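Local structure of phospholipase C-beta (PLC-beta) (Sepia officinalis, 3QR0) at residues Y333-H338 with L360-R365; T343-T348 with T576-S581; T569-K574 with A591-V596; S580-P585 with A597-C602; A606-L611 with R751-R756. The protein belongs to the phospholipase C-beta family, combining PH, EF-hand, TIM-barrel (X and Y) and C2 domains in one chain that carries a bound calcium ion. All blocks are in the same frame, centred on the assembly; numbering follows the deposited sequence.

Contact 1: residues Y333-H338 with L360-R365; sequences YINSSH and LLTGCR
Asn335 O is held across the contact by one clear bond: Arg365 N donates to it at 2.8 Å and 160°, from above the carbonyl plane. Cys364 SG lies 3.4 Å from Asn335 O; with SG anti to its backbone N (chi1 -170°), the thiol also comes to 3.5 Å from Ser337 N. The Asn335 side chain extends over the Cys364 backbone, and its ND2 donates a hydrogen bond to a water at 3.1 Å that in turn donates to Thr362 O at 2.8 Å. Its OD1 takes its bond from Asn610 ND2. Apolar packing is slight, Ile334 CG2 meeting Arg365 CB at 3.7 Å, the two side chains crossing at about a right angle. Gly363, with positive phi (96°), closes helix 354-361 in a Schellman motif and turns the chain toward strand 366-372. In the X half of the TIM barrel, the chain at the end of strand 332-334 and just after it meets this turn, with strand 595-596 against Ile334 and Ser336 and helix 605-613 reached through Asn610.

Contact 2: residues T343-T348 with T576-S581; sequences TGHQLT and TRVDSS
Ser580 OG joins two bonds in a short relay: it donates to Gly344 O at 2.6 Å, in the carbonyl plane on a lone pair, and accepts from Gln346 NE2 at 2.9 Å. The second bond is nearly straight (170°) and lies in the amide plane of Gln346, whose chain bends at chi2 (-69°) to bring NE2 round. A backbone bond runs alongside, Gln346 N to Val578 O at 2.9 Å, almost along the C=O axis. These bonds tie an X-domain loop to a Y-domain loop of the TIM barrel, near the calcium ion: the other end of the Gln346 amide, OE1, accepts from Asn339 ND2, making Gln346 a second-shell partner of a calcium-site residue. The partner loop is shaped by a type I turn from Arg577 to Ser580. Val578 O, besides its bond, sits 3.2 Å above the centre of the His345 ring, which lies over it with CG anti to the backbone N. Leu347 N donates to His345 ND1 at 3.2 Å, which limits the ring's rotation. Farther out, the side chains of Leu347 and Val578 cross obliquely, Leu347 CD1 lying 3.8 Å from Val578 CG1, and Val578 CG2 comes within 4.0 Å of His345 NE2.

Contact 3: residues T569-K574 with A591-V596; sequences TRIYPK and AGCQLV
Gln594 bends at chi2 (87°), with CG anti to its carbonyl carbon, so that OE1 accepts from Thr569 N at the start of the pairing, 2.8 Å away and in the carbonyl plane of the amide. Its NE2 is spoken for by the oxygens of Gln567 and Ala330. Beyond it the pairing is parallel, with Leu595 N on Thr569 O at 3.1 Å and Ile571 N on Leu595 O at 2.9 Å. Between these two bonds Arg570 CA approaches Leu595 O at 3.2 Å, a CA-H...O contact. The paired backbones bring Arg570 CB to 3.7 Å from Leu595 CB. Arg570 CG, anti to the backbone N (chi1 178°), lies 3.4 Å from Leu595 O, and the chain stays extended to NE, carrying the guanidinium on to Ser543 and, by a salt bridge, to Glu368. Since Glu368 belongs to the calcium site, Arg570 may balance some of its charge. Ile571 and Val596 occupy the other face. There Ile571 folds at chi2 (-76°), laying CD1 on Cys593 SG at 3.9 Å, and the same sulfur comes to 4.0 Å from Thr569 CB. Strands 569-572 and 595-596 are the two strands of a beta-alpha-beta unit of the barrel; helix 586-589, ended by a Schellman motif at Gly592, packs Tyr588 on Ile571, Cys593 and Val596, while strand 540-545 flanks 569-572.

Contact 4: residues S580-P585 with A597-C602; sequences SSNYVP and ALNFQC
This is a buried contact between two irregular segments of the Y half of the barrel that follow successive strands, 569-572 and 595-596, one leading into helix 586-589 and the other into helix 605-613, joined chiefly by a side-chain amide reading a backbone. Asn582, with CG anti to its carbonyl carbon, presents both ends of its amide to Asn599: OD1 accepts from Asn599 N at 2.7 Å on a lone pair in the carbonyl plane, and ND2 gives to Asn599 O at 3.2 Å in a nearly straight bond (174°). Asn599 O also receives Cys602 N, the bond that closes the type I turn from Asn599 to Cys602, so two donors grip it. The Asn599 amide, tilted 30° from that of Asn582, replies with weak bonds from ND2 to Ser580 O and Ser581 O; its OD1 accepts from His338. Packing is tight beside it, where Cys602 CB lies 3.0 Å from Ser580 O. At the other end Tyr583 takes the crowded first torsion (chi1 44°), which sets CE2 obliquely against Leu598 CD2 at 3.6 Å and OH 2.7 Å from Ala597 O. The Pro585 ring crosses Leu598 at about a right angle, Pro585 CG 4.2 Å from Leu598 CD1. Around these residues, strand 569-572 offers Ile571 to Tyr583, strand 595-596 offers Val596 to Tyr583 and Pro585, and helix 605-613 covers Asn582 through Ala606 and Met607 and Leu598 through Asn610.

Contact 5: residues A606-L611 with R751-R756; sequences AMCVNL and RNESNR. With GOL (glycerol), chain K.
A glycerol, probably from the crystallisation liquor, and a water make the clear polar links between these segments. Leu611 O accepts from glycerol O1 at 2.9 Å and from glycerol O2 at 3.1 Å; glycerol O2 in turn accepts from Asn755 ND2 at 2.8 Å, with an N-H...O angle of 168°. The third hydroxyl, O3, lies at the edge of the Arg756 guanidinium, in its plane, and takes a weak bond from NE. One turn earlier in the helix the water donates to both Cys608 O at 2.8 Å and Glu753 O at 2.9 Å, bridging two backbones. The surfaces thus joined belong to different domains: helix 605-613 of the TIM barrel, and a turn that follows strand 746-751 of the C2 beta-sandwich. That turn is type I from Asn752 to Asn755, and Asn755, at positive phi (68°), aims its side chain at the helix with CG anti to the backbone N. Asn752 OD1 accepts from Arg756 N across the turn. The closest direct packing is made by Leu611 CD1, which presses on the turn backbone at Ser754 CA, 3.6 Å away, while Cys608 SG meets Glu753 CB at 3.9 Å. The Arg756 guanidinium also bonds to Ala68 O and Val70 O through NH1 and makes a cation-pi contact with Tyr142, bringing the PH-domain region to the same turn.

In the fold
From the N terminus, contact 1 comes first, closing a 21-residue loop between the end of strand 332-334 and the turn after helix 354-361 within the X domain. Contact 2 opens inside that loop, crosses contact 1, and spans 227 residues to bring X and Y domains together. Contact 3 crosses contact 2 in turn and closes a beta-alpha-beta unit of the Y half; contact 4 starts on Ser580 and Ser581, where contact 2 ends, and crosses contact 3. Contact 5 follows all of them and ties the barrel to the C2 sandwich. In space contact 1 touches the other four: Ile334 pairs with Gln594 of contact 3 and His338 with Leu598 of contact 4, while contacts 2 and 5 also adjoin it.

Contact 1: residues Y333-H338 with L360-R365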
# COMPACT_ATOMS: atom_id res chain seq x y z
N TYR A 333 3.58 8.45 12.58
CA TYR A 333 2.42 7.62 12.34
C TYR A 333 2.96 6.23 12.02
O TYR A 333 3.86 6.10 11.20
CB TYR A 333 1.59 8.15 11.17
CG TYR A 333 1.01 9.52 11.38
CD1 TYR A 333 0.24 9.82 12.51
CD2 TYR A 333 1.19 10.53 10.44
CE1 TYR A 333 -0.30 11.08 12.70
CE2 TYR A 333 0.65 11.79 10.61
CZ TYR A 333 -0.10 12.07 11.75
OH TYR A 333 -0.63 13.32 11.92
N ILE A 334 2.43 5.22 12.70
CA ILE A 334 2.95 3.85 12.63
C ILE A 334 1.82 2.92 12.16
O ILE A 334 0.76 2.85 12.78
CB ILE A 334 3.48 3.40 14.00
CG1 ILE A 334 4.51 4.40 14.55
CG2 ILE A 334 4.09 2.00 13.91
CD1 ILE A 334 5.08 4.03 15.91
N ASN A 335 2.06 2.23 11.05
CA ASN A 335 1.06 1.38 10.40
C ASN A 335 0.63 0.25 11.35
O ASN A 335 1.47 -0.54 11.80
CB ASN A 335 1.66 0.85 9.09
CG ASN A 335 0.65 0.18 8.19
OD1 ASN A 335 -0.54 0.08 8.49
ND2 ASN A 335 1.13 -0.30 7.05
N SER A 336 -0.68 0.19 11.64
CA SER A 336 -1.21 -0.62 12.74
C SER A 336 -2.45 -1.45 12.40
O SER A 336 -3.40 -0.96 11.77
CB SER A 336 -1.54 0.28 13.93
OG SER A 336 -0.39 0.96 14.38
N SER A 337 -2.45 -2.70 12.88
CA SER A 337 -3.52 -3.66 12.64
C SER A 337 -4.28 -4.01 13.93
O SER A 337 -3.67 -4.19 14.98
CB SER A 337 -2.91 -4.94 12.06
OG SER A 337 -3.78 -6.04 12.19
N HIS A 338 -5.61 -4.10 13.84
CA HIS A 338 -6.48 -4.51 14.95
C HIS A 338 -6.92 -5.98 14.82
O HIS A 338 -7.18 -6.44 13.71
CB HIS A 338 -7.74 -3.63 14.99
CG HIS A 338 -8.78 -4.11 15.96
ND1 HIS A 338 -10.00 -4.61 15.56
CD2 HIS A 338 -8.77 -4.16 17.31
CE1 HIS A 338 -10.70 -4.96 16.63
NE2 HIS A 338 -9.98 -4.69 17.70
N LEU A 360 2.33 -8.26 8.12
CA LEU A 360 3.71 -7.77 8.25
C LEU A 360 4.34 -7.47 6.88
O LEU A 360 5.18 -6.58 6.76
CB LEU A 360 4.56 -8.77 9.04
CG LEU A 360 4.29 -8.78 10.55
CD1 LEU A 360 4.84 -10.04 11.20
CD2 LEU A 360 4.88 -7.53 11.21
N LEU A 361 3.90 -8.20 5.86
CA LEU A 361 4.42 -8.03 4.51
C LEU A 361 3.95 -6.76 3.81
O LEU A 361 4.61 -6.27 2.89
CB LEU A 361 4.08 -9.26 3.65
CG LEU A 361 4.90 -10.49 4.04
CD1 LEU A 361 4.27 -11.74 3.43
CD2 LEU A 361 6.35 -10.34 3.62
N THR A 362 2.82 -6.20 4.27
CA THR A 362 2.39 -4.88 3.82
C THR A 362 3.24 -3.75 4.42
O THR A 362 3.12 -2.60 4.01
CB THR A 362 0.94 -4.57 4.22
OG1 THR A 362 0.88 -4.37 5.64
CG2 THR A 362 -0.00 -5.71 3.81
N GLY A 363 4.08 -4.09 5.40
CA GLY A 363 4.86 -3.11 6.13
C GLY A 363 4.21 -2.68 7.44
O GLY A 363 4.77 -1.87 8.18
N CYS A 364 3.02 -3.21 7.74
CA CYS A 364 2.39 -2.98 9.05
C CYS A 364 3.38 -3.29 10.17
O CYS A 364 4.10 -4.29 10.11
CB CYS A 364 1.15 -3.86 9.20
SG CYS A 364 0.16 -3.46 10.64
N ARG A 365 3.42 -2.43 11.19
CA ARG A 365 4.40 -2.55 12.29
C ARG A 365 3.78 -2.92 13.64
O ARG A 365 4.50 -3.36 14.54
CB ARG A 365 5.20 -1.25 12.45
CG ARG A 365 6.01 -0.83 11.22
CD ARG A 365 7.20 -1.75 10.95
NE ARG A 365 6.79 -2.88 10.13
CZ ARG A 365 7.49 -4.00 9.95
NH1 ARG A 365 8.67 -4.19 10.52
NH2 ARG A 365 6.98 -4.95 9.18
O HOH W 1 3.66 -0.15 5.28

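Contact 2: residues T343-T348 with T576-S581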
# COMPACT_ATOMS: atom_id res chain seq x y z
N THR A 343 -9.55 -13.10 9.99
CA THR A 343 -9.54 -12.93 8.54
C THR A 343 -10.89 -12.53 7.97
O THR A 343 -11.01 -12.32 6.76
CB THR A 343 -9.03 -14.19 7.84
OG1 THR A 343 -9.91 -15.29 8.14
CG2 THR A 343 -7.61 -14.50 8.29
N GLY A 344 -11.91 -12.42 8.83
CA GLY A 344 -13.24 -11.97 8.40
C GLY A 344 -14.05 -11.30 9.51
O GLY A 344 -13.60 -10.33 10.11
N HIS A 345 -15.23 -11.86 9.76
CA HIS A 345 -16.20 -11.33 10.72
C HIS A 345 -15.67 -11.49 12.14
O HIS A 345 -15.01 -12.48 12.45
CB HIS A 345 -17.51 -12.10 10.55
CG HIS A 345 -18.72 -11.43 11.14
ND1 HIS A 345 -19.13 -11.65 12.44
CD2 HIS A 345 -19.65 -10.62 10.59
CE1 HIS A 345 -20.24 -10.97 12.67
NE2 HIS A 345 -20.57 -10.34 11.56
N GLN A 346 -15.96 -10.51 13.00
CA GLN A 346 -15.46 -10.50 14.38
C GLN A 346 -16.05 -11.60 15.27
O GLN A 346 -15.43 -11.98 16.27
CB GLN A 346 -15.73 -9.15 15.05
CG GLN A 346 -15.03 -7.95 14.42
CD GLN A 346 -13.53 -7.97 14.63
OE1 GLN A 346 -13.05 -8.00 15.76
NE2 GLN A 346 -12.77 -7.96 13.54
N LEU A 347 -17.24 -12.09 14.93
CA LEU A 347 -17.96 -13.05 15.78
C LEU A 347 -18.04 -14.46 15.20
O LEU A 347 -18.06 -15.42 15.96
CB LEU A 347 -19.37 -12.56 16.07
CG LEU A 347 -19.53 -11.16 16.67
CD1 LEU A 347 -21.01 -10.86 16.86
CD2 LEU A 347 -18.77 -11.03 17.98
N THR A 348 -18.09 -14.57 13.87
CA THR A 348 -18.29 -15.86 13.21
C THR A 348 -17.16 -16.25 12.26
O THR A 348 -17.27 -17.27 11.58
CB THR A 348 -19.60 -15.85 12.40
OG1 THR A 348 -19.56 -14.78 11.45
CG2 THR A 348 -20.80 -15.67 13.33
N THR A 576 -19.09 -2.87 18.38
CA THR A 576 -20.29 -2.91 17.54
C THR A 576 -19.99 -3.09 16.05
O THR A 576 -20.88 -3.44 15.28
CB THR A 576 -21.18 -1.65 17.71
OG1 THR A 576 -20.37 -0.47 17.55
CG2 THR A 576 -21.84 -1.63 19.07
N ARG A 577 -18.75 -2.83 15.64
CA ARG A 577 -18.33 -3.07 14.25
C ARG A 577 -18.04 -4.55 14.04
O ARG A 577 -16.92 -4.94 13.69
CB ARG A 577 -17.10 -2.23 13.90
CG ARG A 577 -17.31 -0.73 13.96
CD ARG A 577 -16.00 0.00 13.69
NE ARG A 577 -16.15 1.45 13.75
CZ ARG A 577 -16.60 2.22 12.76
NH1 ARG A 577 -16.97 1.69 11.59
NH2 ARG A 577 -16.69 3.53 12.94
N VAL A 578 -19.06 -5.37 14.23
CA VAL A 578 -18.92 -6.83 14.19
C VAL A 578 -18.54 -7.36 12.81
O VAL A 578 -17.96 -8.44 12.70
CB VAL A 578 -20.21 -7.53 14.70
CG1 VAL A 578 -20.46 -7.20 16.17
CG2 VAL A 578 -21.43 -7.17 13.84
N ASP A 579 -18.82 -6.58 11.76
CA ASP A 579 -18.46 -6.95 10.38
C ASP A 579 -17.02 -6.55 9.99
O ASP A 579 -16.63 -6.69 8.83
CB ASP A 579 -19.46 -6.36 9.38
CG ASP A 579 -19.50 -4.82 9.38
OD1 ASP A 579 -18.95 -4.17 10.30
OD2 ASP A 579 -20.12 -4.27 8.44
N SER A 580 -16.27 -6.05 10.97
CA SER A 580 -14.86 -5.68 10.81
C SER A 580 -14.66 -4.43 9.96
O SER A 580 -13.58 -4.20 9.41
CB SER A 580 -14.03 -6.87 10.29
OG SER A 580 -14.26 -8.02 11.09
N SER A 581 -15.70 -3.60 9.89
CA SER A 581 -15.62 -2.31 9.23
C SER A 581 -14.67 -1.41 10.01
O SER A 581 -14.39 -1.66 11.19
CB SER A 581 -17.01 -1.67 9.14
OG SER A 581 -17.52 -1.40 10.43

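Contact 3: residues T569-K574 with A591-V596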
# COMPACT_ATOMS: atom_id res chain seq x y z
N THR A 569 -0.50 7.11 21.63
CA THR A 569 -1.88 6.65 21.70
C THR A 569 -2.11 5.58 20.64
O THR A 569 -1.74 5.75 19.47
CB THR A 569 -2.90 7.78 21.44
OG1 THR A 569 -2.57 8.91 22.23
CG2 THR A 569 -4.33 7.32 21.79
N ARG A 570 -2.71 4.48 21.06
CA ARG A 570 -3.24 3.49 20.13
C ARG A 570 -4.76 3.60 20.13
O ARG A 570 -5.37 3.80 21.17
CB ARG A 570 -2.80 2.08 20.54
CG ARG A 570 -3.35 0.96 19.67
CD ARG A 570 -2.66 -0.37 19.97
NE ARG A 570 -3.19 -1.44 19.13
CZ ARG A 570 -4.29 -2.15 19.38
NH1 ARG A 570 -5.01 -1.94 20.48
NH2 ARG A 570 -4.67 -3.09 18.53
N ILE A 571 -5.36 3.47 18.95
CA ILE A 571 -6.81 3.53 18.79
C ILE A 571 -7.25 2.21 18.19
O ILE A 571 -6.53 1.65 17.36
CB ILE A 571 -7.23 4.67 17.84
CG1 ILE A 571 -6.50 5.97 18.19
CG2 ILE A 571 -8.76 4.85 17.85
CD1 ILE A 571 -7.03 6.68 19.43
N TYR A 572 -8.41 1.70 18.59
CA TYR A 572 -8.95 0.50 17.95
C TYR A 572 -10.48 0.55 17.84
O TYR A 572 -11.14 1.23 18.64
CB TYR A 572 -8.47 -0.78 18.66
CG TYR A 572 -8.90 -0.89 20.10
CD1 TYR A 572 -10.07 -1.56 20.44
CD2 TYR A 572 -8.13 -0.34 21.12
CE1 TYR A 572 -10.47 -1.67 21.76
CE2 TYR A 572 -8.52 -0.45 22.45
CZ TYR A 572 -9.70 -1.11 22.76
OH TYR A 572 -10.12 -1.24 24.07
N PRO A 573 -11.05 -0.16 16.85
CA PRO A 573 -12.49 -0.04 16.61
C PRO A 573 -13.36 -0.60 17.73
O PRO A 573 -12.99 -1.57 18.39
CB PRO A 573 -12.70 -0.83 15.30
CG PRO A 573 -11.49 -1.66 15.12
CD PRO A 573 -10.37 -0.94 15.80
N LYS A 574 -14.50 0.04 17.95
CA LYS A 574 -15.48 -0.41 18.93
C LYS A 574 -16.08 -1.78 18.59
O LYS A 574 -16.11 -2.19 17.42
CB LYS A 574 -16.61 0.62 19.08
CG LYS A 574 -17.40 0.88 17.80
CD LYS A 574 -18.39 2.04 17.96
CE LYS A 574 -18.90 2.50 16.60
NZ LYS A 574 -19.91 3.60 16.71
N ALA A 591 -5.19 14.19 15.30
CA ALA A 591 -4.85 14.50 16.70
C ALA A 591 -3.44 14.01 17.08
O ALA A 591 -3.04 14.08 18.24
CB ALA A 591 -5.88 13.89 17.63
N GLY A 592 -2.69 13.52 16.09
CA GLY A 592 -1.32 13.06 16.31
C GLY A 592 -1.19 11.65 16.87
O GLY A 592 -0.09 11.28 17.30
N CYS A 593 -2.29 10.88 16.88
CA CYS A 593 -2.26 9.49 17.35
C CYS A 593 -1.40 8.65 16.41
O CYS A 593 -1.51 8.79 15.20
CB CYS A 593 -3.67 8.87 17.43
SG CYS A 593 -4.80 9.75 18.53
N GLN A 594 -0.57 7.79 16.99
CA GLN A 594 0.45 7.08 16.23
C GLN A 594 0.02 5.70 15.77
O GLN A 594 0.33 5.29 14.65
CB GLN A 594 1.73 6.95 17.06
CG GLN A 594 2.29 8.28 17.54
CD GLN A 594 1.69 8.71 18.87
OE1 GLN A 594 0.71 8.14 19.34
NE2 GLN A 594 2.30 9.71 19.48
N LEU A 595 -0.68 4.98 16.64
CA LEU A 595 -1.05 3.59 16.38
C LEU A 595 -2.55 3.49 16.13
O LEU A 595 -3.32 3.07 17.00
CB LEU A 595 -0.62 2.70 17.56
CG LEU A 595 0.88 2.63 17.88
CD1 LEU A 595 1.12 1.91 19.22
CD2 LEU A 595 1.64 1.93 16.76
N VAL A 596 -2.96 3.89 14.93
CA VAL A 596 -4.37 3.91 14.56
C VAL A 596 -4.74 2.57 13.91
O VAL A 596 -4.62 2.40 12.69
CB VAL A 596 -4.66 5.12 13.65
CG1 VAL A 596 -6.14 5.20 13.31
CG2 VAL A 596 -4.22 6.39 14.35

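Contact 4: residues S580-P585 with A597-C602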
# COMPACT_ATOMS: atom_id res chain seq x y z
N SER A 580 -16.27 -6.05 10.97
CA SER A 580 -14.86 -5.68 10.81
C SER A 580 -14.66 -4.43 9.96
O SER A 580 -13.58 -4.20 9.41
CB SER A 580 -14.03 -6.87 10.29
OG SER A 580 -14.26 -8.02 11.09
N SER A 581 -15.70 -3.60 9.89
CA SER A 581 -15.62 -2.31 9.23
C SER A 581 -14.67 -1.41 10.01
O SER A 581 -14.39 -1.66 11.19
CB SER A 581 -17.01 -1.67 9.14
OG SER A 581 -17.52 -1.40 10.43
N ASN A 582 -14.16 -0.38 9.35
CA ASN A 582 -13.16 0.51 9.93
C ASN A 582 -13.62 1.96 9.99
O ASN A 582 -14.40 2.40 9.15
CB ASN A 582 -11.90 0.48 9.07
CG ASN A 582 -11.16 -0.83 9.19
OD1 ASN A 582 -10.79 -1.24 10.29
ND2 ASN A 582 -10.91 -1.48 8.05
N TYR A 583 -13.10 2.70 10.96
CA TYR A 583 -13.11 4.17 10.90
C TYR A 583 -12.04 4.66 9.92
O TYR A 583 -11.07 3.96 9.63
CB TYR A 583 -12.86 4.80 12.28
CG TYR A 583 -11.76 4.15 13.09
CD1 TYR A 583 -12.05 3.47 14.26
CD2 TYR A 583 -10.42 4.23 12.69
CE1 TYR A 583 -11.05 2.87 15.01
CE2 TYR A 583 -9.41 3.63 13.44
CZ TYR A 583 -9.74 2.95 14.60
OH TYR A 583 -8.76 2.36 15.36
N VAL A 584 -12.22 5.88 9.43
CA VAL A 584 -11.22 6.53 8.60
C VAL A 584 -10.09 7.01 9.52
O VAL A 584 -10.33 7.75 10.47
CB VAL A 584 -11.82 7.72 7.82
CG1 VAL A 584 -10.74 8.45 7.05
CG2 VAL A 584 -12.91 7.22 6.87
N PRO A 585 -8.85 6.56 9.25
CA PRO A 585 -7.75 6.79 10.19
C PRO A 585 -7.34 8.26 10.37
O PRO A 585 -6.87 8.62 11.45
CB PRO A 585 -6.60 5.97 9.61
CG PRO A 585 -6.93 5.82 8.17
CD PRO A 585 -8.41 5.77 8.08
N ALA A 597 -5.17 1.63 14.75
CA ALA A 597 -5.36 0.22 14.35
C ALA A 597 -6.59 -0.03 13.48
O ALA A 597 -7.70 0.41 13.80
CB ALA A 597 -5.40 -0.67 15.58
N LEU A 598 -6.38 -0.76 12.39
CA LEU A 598 -7.44 -1.04 11.44
C LEU A 598 -7.58 -2.54 11.22
O LEU A 598 -6.62 -3.29 11.39
CB LEU A 598 -7.15 -0.34 10.11
CG LEU A 598 -6.97 1.18 10.19
CD1 LEU A 598 -6.39 1.73 8.90
CD2 LEU A 598 -8.30 1.85 10.52
N ASN A 599 -8.77 -2.95 10.82
CA ASN A 599 -9.00 -4.33 10.42
C ASN A 599 -8.50 -4.53 8.99
O ASN A 599 -9.16 -4.11 8.04
CB ASN A 599 -10.49 -4.66 10.54
CG ASN A 599 -10.97 -4.63 11.97
OD1 ASN A 599 -10.36 -5.23 12.86
ND2 ASN A 599 -12.06 -3.92 12.21
N PHE A 600 -7.36 -5.20 8.86
CA PHE A 600 -6.69 -5.37 7.56
C PHE A 600 -7.46 -6.26 6.59
O PHE A 600 -7.22 -6.20 5.38
CB PHE A 600 -5.26 -5.90 7.74
CG PHE A 600 -4.24 -4.80 7.86
CD1 PHE A 600 -4.37 -3.82 8.83
CD2 PHE A 600 -3.15 -4.74 7.00
CE1 PHE A 600 -3.44 -2.81 8.94
CE2 PHE A 600 -2.21 -3.73 7.11
CZ PHE A 600 -2.36 -2.76 8.07
N GLN A 601 -8.39 -7.07 7.10
CA GLN A 601 -9.19 -7.96 6.27
C GLN A 601 -10.38 -7.27 5.60
O GLN A 601 -11.01 -7.86 4.73
CB GLN A 601 -9.70 -9.16 7.09
CG GLN A 601 -10.80 -8.84 8.10
CD GLN A 601 -10.27 -8.44 9.46
OE1 GLN A 601 -9.25 -7.75 9.59
NE2 GLN A 601 -10.98 -8.86 10.50
N CYS A 602 -10.69 -6.05 6.03
CA CYS A 602 -11.82 -5.31 5.47
C CYS A 602 -11.30 -4.22 4.55
O CYS A 602 -10.79 -3.21 5.01
CB CYS A 602 -12.67 -4.71 6.58
SG CYS A 602 -14.13 -3.81 6.00

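Contact 5: residues A606-L611 with R751-R756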
# COMPACT_ATOMS: atom_id res chain seq x y z
N ALA A 606 -11.15 3.01 4.53
CA ALA A 606 -10.11 3.17 5.54
C ALA A 606 -8.84 2.38 5.22
O ALA A 606 -7.74 2.92 5.30
CB ALA A 606 -10.64 2.77 6.90
N MET A 607 -9.00 1.11 4.85
CA MET A 607 -7.85 0.27 4.50
C MET A 607 -7.19 0.68 3.18
O MET A 607 -5.97 0.68 3.06
CB MET A 607 -8.22 -1.22 4.47
CG MET A 607 -8.08 -1.93 5.82
SD MET A 607 -6.49 -1.65 6.64
CE MET A 607 -5.35 -2.40 5.47
N CYS A 608 -8.01 1.04 2.19
CA CYS A 608 -7.51 1.57 0.92
C CYS A 608 -6.60 2.78 1.13
O CYS A 608 -5.52 2.85 0.54
CB CYS A 608 -8.67 1.94 -0.00
SG CYS A 608 -9.61 0.52 -0.59
N VAL A 609 -7.02 3.70 1.99
CA VAL A 609 -6.24 4.91 2.31
C VAL A 609 -4.99 4.57 3.11
O VAL A 609 -3.91 5.09 2.84
CB VAL A 609 -7.10 5.94 3.08
CG1 VAL A 609 -6.25 7.08 3.59
CG2 VAL A 609 -8.23 6.47 2.20
N ASN A 610 -5.14 3.69 4.10
CA ASN A 610 -4.03 3.29 4.95
C ASN A 610 -2.88 2.69 4.14
O ASN A 610 -1.73 3.12 4.27
CB ASN A 610 -4.50 2.28 5.99
CG ASN A 610 -3.44 1.97 7.03
OD1 ASN A 610 -3.12 2.80 7.88
ND2 ASN A 610 -2.89 0.76 6.96
N LEU A 611 -3.19 1.73 3.29
CA LEU A 611 -2.17 1.08 2.47
C LEU A 611 -1.56 2.06 1.47
O LEU A 611 -0.36 2.03 1.21
CB LEU A 611 -2.73 -0.15 1.76
CG LEU A 611 -3.20 -1.25 2.72
CD1 LEU A 611 -3.86 -2.38 1.95
CD2 LEU A 611 -2.04 -1.76 3.55
N ARG A 751 -4.57 1.29 -8.72
CA ARG A 751 -4.25 0.25 -7.77
C ARG A 751 -5.52 -0.45 -7.31
O ARG A 751 -6.61 0.14 -7.33
CB ARG A 751 -3.57 0.86 -6.55
CG ARG A 751 -2.35 1.69 -6.88
CD ARG A 751 -1.19 0.79 -7.23
NE ARG A 751 0.00 1.54 -7.62
CZ ARG A 751 0.78 2.23 -6.79
NH1 ARG A 751 0.50 2.32 -5.49
NH2 ARG A 751 1.85 2.85 -7.27
N ASN A 752 -5.38 -1.71 -6.90
CA ASN A 752 -6.50 -2.41 -6.27
C ASN A 752 -6.58 -2.02 -4.79
O ASN A 752 -5.86 -1.13 -4.35
CB ASN A 752 -6.45 -3.93 -6.51
CG ASN A 752 -5.24 -4.61 -5.89
OD1 ASN A 752 -4.63 -4.11 -4.95
ND2 ASN A 752 -4.90 -5.78 -6.43
N GLU A 753 -7.47 -2.67 -4.05
CA GLU A 753 -7.71 -2.29 -2.65
C GLU A 753 -6.50 -2.51 -1.76
O GLU A 753 -6.29 -1.77 -0.79
CB GLU A 753 -8.90 -3.06 -2.07
CG GLU A 753 -10.23 -2.77 -2.73
CD GLU A 753 -10.56 -3.74 -3.85
OE1 GLU A 753 -9.63 -4.29 -4.48
OE2 GLU A 753 -11.77 -3.94 -4.10
N SER A 754 -5.68 -3.52 -2.09
CA SER A 754 -4.44 -3.79 -1.34
C SER A 754 -3.28 -2.91 -1.80
O SER A 754 -2.14 -3.09 -1.36
CB SER A 754 -4.05 -5.27 -1.47
OG SER A 754 -3.60 -5.58 -2.78
N ASN A 755 -3.57 -1.96 -2.69
CA ASN A 755 -2.60 -1.03 -3.25
C ASN A 755 -1.56 -1.68 -4.17
O ASN A 755 -0.46 -1.16 -4.33
CB ASN A 755 -1.90 -0.19 -2.16
CG ASN A 755 -1.44 1.18 -2.68
OD1 ASN A 755 -2.10 1.80 -3.51
ND2 ASN A 755 -0.30 1.64 -2.19
N ARG A 756 -1.90 -2.81 -4.77
CA ARG A 756 -1.07 -3.38 -5.83
C ARG A 756 -1.58 -2.92 -7.20
O ARG A 756 -2.78 -2.68 -7.36
CB ARG A 756 -1.02 -4.91 -5.74
CG ARG A 756 -0.20 -5.45 -4.55
CD ARG A 756 1.28 -5.09 -4.68
NE ARG A 756 2.11 -5.68 -3.63
CZ ARG A 756 2.67 -6.89 -3.68
NH1 ARG A 756 2.49 -7.69 -4.73
NH2 ARG A 756 3.41 -7.31 -2.66
C1 GOL K . 1.52 -1.50 1.34
O1 GOL K . 1.30 -0.22 1.92
C2 GOL K . 1.29 -1.44 -0.17
O2 GOL K . 1.12 -0.10 -0.57
C3 GOL K . 2.45 -2.05 -0.95
O3 GOL K . 1.99 -2.58 -2.18
O HOH W 2 -4.91 0.75 -1.24